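Local coordinates for NreA (Staphylococcus aureus subsp. aureus, PDB 6IZK), which probably senses nitrate through its GAF domain, as a partner of the NreB-NreC two-component system that controls nitrate respiration, at residues L106-W111 and R141-F146. The protein carries 1 engineered substitution. Residues are numbered along the deposited sequence; the frame is centred on the assembly and turned at random.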
loop_
_atom_site.group_PDB
_atom_site.type_symbol
_atom_site.label_atom_id
_atom_site.label_comp_id
_atom_site.label_asym_id
_atom_site.label_seq_id
_atom_site.Cartn_x
_atom_site.Cartn_y
_atom_site.Cartn_z
ATOM N N LEU A 106 0.529 0.486 -6.887
ATOM C CA LEU A 106 1.947 0.393 -6.584
ATOM C C LEU A 106 2.002 0.194 -5.080
ATOM O O LEU A 106 1.376 0.957 -4.361
ATOM C CB LEU A 106 2.687 1.676 -7.013
ATOM C CG LEU A 106 4.063 1.961 -6.412
ATOM C CD1 LEU A 106 5.081 0.909 -6.859
ATOM C CD2 LEU A 106 4.549 3.378 -6.717
ATOM N N ALA A 107 2.729 -0.825 -4.618
ATOM C CA ALA A 107 2.897 -1.085 -3.206
ATOM C C ALA A 107 4.374 -1.182 -2.896
ATOM O O ALA A 107 5.083 -1.944 -3.541
ATOM C CB ALA A 107 2.207 -2.360 -2.874
ATOM N N VAL A 108 4.848 -0.413 -1.918
ATOM C CA VAL A 108 6.309 -0.324 -1.585
ATOM C C VAL A 108 6.556 -0.703 -0.129
ATOM O O VAL A 108 5.733 -0.375 0.723
ATOM C CB VAL A 108 6.760 1.117 -1.769
ATOM C CG1 VAL A 108 8.235 1.295 -1.509
ATOM C CG2 VAL A 108 6.448 1.569 -3.180
ATOM N N PRO A 109 7.643 -1.436 0.170
ATOM C CA PRO A 109 7.917 -1.749 1.576
ATOM C C PRO A 109 8.542 -0.543 2.252
ATOM O O PRO A 109 9.307 0.146 1.614
ATOM C CB PRO A 109 8.977 -2.817 1.488
ATOM C CG PRO A 109 9.779 -2.406 0.260
ATOM C CD PRO A 109 8.731 -1.908 -0.707
ATOM N N LEU A 110 8.240 -0.310 3.525
ATOM C CA LEU A 110 8.963 0.683 4.352
ATOM C C LEU A 110 9.808 -0.078 5.313
ATOM O O LEU A 110 9.368 -1.113 5.805
ATOM C CB LEU A 110 7.971 1.486 5.158
ATOM C CG LEU A 110 6.810 2.029 4.323
ATOM C CD1 LEU A 110 5.837 2.795 5.185
ATOM C CD2 LEU A 110 7.348 2.917 3.210
ATOM N N TRP A 111 10.978 0.468 5.629
ATOM C CA TRP A 111 12.112 -0.267 6.177
ATOM C C TRP A 111 12.533 0.333 7.500
ATOM O O TRP A 111 12.572 1.552 7.643
ATOM C CB TRP A 111 13.335 -0.199 5.254
ATOM C CG TRP A 111 13.168 -0.873 3.958
ATOM C CD1 TRP A 111 12.863 -0.287 2.729
ATOM C CD2 TRP A 111 13.280 -2.257 3.715
ATOM N NE1 TRP A 111 12.734 -1.257 1.766
ATOM C CE2 TRP A 111 13.015 -2.466 2.322
ATOM C CE3 TRP A 111 13.592 -3.361 4.526
ATOM C CZ2 TRP A 111 13.051 -3.721 1.742
ATOM C CZ3 TRP A 111 13.606 -4.601 3.960
ATOM C CH2 TRP A 111 13.352 -4.784 2.582
ATOM N N ARG A 141 14.114 7.930 -3.292
ATOM C CA ARG A 141 14.123 9.380 -3.208
ATOM C C ARG A 141 12.770 9.935 -2.782
ATOM O O ARG A 141 12.716 10.886 -1.989
ATOM C CB ARG A 141 14.505 9.968 -4.568
ATOM C CG ARG A 141 14.486 11.483 -4.628
ATOM C CD ARG A 141 15.210 12.020 -5.859
ATOM N NE ARG A 141 14.580 11.550 -7.079
ATOM C CZ ARG A 141 13.562 12.123 -7.733
ATOM N NH1 ARG A 141 12.951 13.213 -7.278
ATOM N NH2 ARG A 141 13.127 11.566 -8.872
ATOM N N LYS A 142 11.701 9.394 -3.358
ATOM C CA LYS A 142 10.356 9.872 -3.072
ATOM C C LYS A 142 9.726 9.302 -1.781
ATOM O O LYS A 142 8.925 9.972 -1.132
ATOM C CB LYS A 142 9.439 9.573 -4.249
ATOM C CG LYS A 142 9.886 10.281 -5.482
ATOM C CD LYS A 142 8.845 10.182 -6.570
ATOM C CE LYS A 142 9.047 11.298 -7.588
ATOM N NZ LYS A 142 9.279 12.647 -6.955
ATOM N N PHE A 143 10.089 8.088 -1.415
ATOM C CA PHE A 143 9.474 7.395 -0.308
ATOM C C PHE A 143 10.428 7.066 0.839
ATOM O O PHE A 143 9.997 6.462 1.809
ATOM C CB PHE A 143 8.808 6.130 -0.832
ATOM C CG PHE A 143 7.943 6.356 -2.046
ATOM C CD1 PHE A 143 7.043 7.418 -2.114
ATOM C CD2 PHE A 143 7.966 5.463 -3.101
ATOM C CE1 PHE A 143 6.247 7.631 -3.243
ATOM C CE2 PHE A 143 7.174 5.662 -4.229
ATOM C CZ PHE A 143 6.321 6.752 -4.302
ATOM N N GLY A 144 11.700 7.483 0.751
ATOM C CA GLY A 144 12.713 7.196 1.787
ATOM C C GLY A 144 12.516 7.903 3.122
ATOM O O GLY A 144 13.162 7.553 4.145
ATOM N N ILE A 145 11.648 8.907 3.118
ATOM C CA ILE A 145 11.248 9.627 4.339
ATOM C C ILE A 145 10.679 8.651 5.391
ATOM O O ILE A 145 10.850 8.858 6.583
ATOM C CB ILE A 145 10.212 10.732 4.007
ATOM C CG1 ILE A 145 9.883 11.649 5.195
ATOM C CG2 ILE A 145 8.917 10.130 3.520
ATOM C CD1 ILE A 145 11.005 12.539 5.688
ATOM N N PHE A 146 10.018 7.592 4.917
ATOM C CA PHE A 146 9.419 6.573 5.785
ATOM C C PHE A 146 10.409 5.542 6.305
ATOM O O PHE A 146 10.008 4.722 7.102
ATOM C CB PHE A 146 8.286 5.824 5.063
ATOM C CG PHE A 146 7.100 6.685 4.733
ATOM C CD1 PHE A 146 6.284 7.170 5.735
ATOM C CD2 PHE A 146 6.801 7.014 3.414
ATOM C CE1 PHE A 146 5.183 7.965 5.429
ATOM C CE2 PHE A 146 5.700 7.791 3.106
ATOM C CZ PHE A 146 4.886 8.267 4.114
#
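Leu-106, Val-108 and Leu-110 on one face of a sheet strand meet Phe-143 and Phe-146, in a buried packing, its side-chain contacts all apolar, of the C-terminal helix 136-143 and the 3-10 segment 144-146 against the antiparallel sheet of the GAF domain. The closest approach lies at Leu-110, both of whose methyls turn toward the benzylic carbon of Phe-146: CD2 of Leu-110 is 3.6 Å from CB of Phe-146, and CD1 of Leu-110 is 3.9 Å from that same CB. With CG of Phe-146 set beside its backbone N (chi1 -66°), the ring leads away from the strand, so CB and the near ring atoms CG and CD2 make the contact. Phe-143 instead lays its ring along the strand. Its CD2 is 4.2 Å from CG2 of Val-108, the two side chains crossing at about a right angle, and its CE2 is 4.3 Å from CD2 of Leu-106. Both methyls come to the ring obliquely, at ordinary van der Waals range. Residues 144-146 form a short 3-10 segment, with a weak backbone hydrogen bond from Phe-146 N to Phe-143 O, and both phenylalanines point toward the sheet. Ala-107 and Pro-109 belong to the other face, where they touch Val-70 of helix 65-73. Strand 115-125, paired with strand 102-112, contributes Phe-122, whose ring meets that of Phe-143, and Tyr-117, whose OH hydrogen-bonds to Phe-146 O. Ile-19 of helix 12-23 touches both phenylalanines, so the N- and C-terminal helices pack together on this side of the sheet.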